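Local coordinates for chorismate mutase protein (Bartonella henselae, PDB 3RMI), which catalyses the rearrangement of chorismate to prephenate, a step on the route to phenylalanine and tyrosine, at the interface of chains A and B. Residues are numbered along the deposited sequence; one frame, centred on the assembly and turned at random. Chains: chain A/B, Chorismate mutase protein.

The interface of chains A and B. Residues chain A 38, 41-42, 45; chain B 17, 21.
B:Leu17 lies against A:Ile42 and A:Ala41 with no flat group between them: the side chains here are aliphatic or thiol-bearing, so the contact has no ring faces or edges and is made by methyl and methylene groups, with no nitrogen or oxygen pairing across it. The protein is a type II chorismate mutase, an all-helical family whose dimers intertwine; here helix 4-48 of one chain meets the same helix of the other, running antiparallel, and the two-fold repeats the patch with the chains exchanged. B:Leu17 has the most surface hidden in this patch, 63 Å². Chi1 of -71° sets its CG anti to the carbonyl carbon, and chi2 of 154° turns the two methyls toward chain A. CD2 is 4.0 Å from A:Ala41 CB. CD1 is 4.0 Å from A:Ile42 CG1. Further back, the methylene CB of B:Leu17 packs on that same CG1 at 3.9 Å, the two side chains passing each other in opposite directions. A:Leu45 lies at the margin, its CD2 no nearer than 4.4 Å to B:Leu17 CD1. One turn further along chain B, B:Ile21 meets the same A:Ile42 tip to tip. The extended A:Ile42 branch (chi2 174°) carries its CD1 to 3.2 Å from B:Ile21 CD1, tight for two methyls and perhaps partly a modelling effect at 2.40 Å resolution. A:Cys38 covers the flank of B:Ile21 through its methylene rather than its thiol SG, CB to CG1 3.7 Å.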
# COMPACT_ATOMS: atom_id res chain seq x y z
N CYS A 38 14.43 -4.09 -2.11
CA CYS A 38 14.90 -4.98 -1.03
C CYS A 38 14.40 -6.37 -1.17
O CYS A 38 15.18 -7.30 -1.09
CB CYS A 38 14.48 -4.49 0.35
SG CYS A 38 15.41 -3.11 0.85
N ALA A 41 16.21 -8.24 -3.74
CA ALA A 41 17.52 -8.66 -3.29
C ALA A 41 17.35 -9.91 -2.40
O ALA A 41 18.13 -10.85 -2.51
CB ALA A 41 18.26 -7.53 -2.59
N ILE A 42 16.29 -9.98 -1.60
CA ILE A 42 15.99 -11.20 -0.84
C ILE A 42 15.65 -12.34 -1.78
O ILE A 42 16.11 -13.45 -1.57
CB ILE A 42 14.84 -11.00 0.20
CG1 ILE A 42 15.30 -10.05 1.31
CG2 ILE A 42 14.39 -12.37 0.82
CD1 ILE A 42 14.19 -9.66 2.32
N LEU A 45 18.89 -13.89 -3.27
CA LEU A 45 19.54 -14.59 -2.19
C LEU A 45 18.82 -15.92 -1.91
O LEU A 45 19.44 -17.00 -1.88
CB LEU A 45 19.55 -13.67 -0.97
CG LEU A 45 20.86 -13.46 -0.21
CD1 LEU A 45 22.08 -13.11 -1.13
CD2 LEU A 45 20.63 -12.40 0.84
N LEU B 17 18.45 -6.68 5.16
CA LEU B 17 17.42 -6.31 4.18
C LEU B 17 16.04 -6.31 4.83
O LEU B 17 15.18 -5.48 4.54
CB LEU B 17 17.43 -7.27 2.99
CG LEU B 17 18.65 -7.12 2.06
CD1 LEU B 17 18.92 -8.42 1.33
CD2 LEU B 17 18.57 -5.92 1.02
N ILE B 21 12.99 -3.37 5.03
CA ILE B 21 11.61 -3.69 4.70
C ILE B 21 10.72 -3.31 5.84
O ILE B 21 9.72 -2.63 5.67
CB ILE B 21 11.48 -5.18 4.37
CG1 ILE B 21 12.16 -5.44 3.01
CG2 ILE B 21 10.01 -5.61 4.35
CD1 ILE B 21 12.64 -6.86 2.88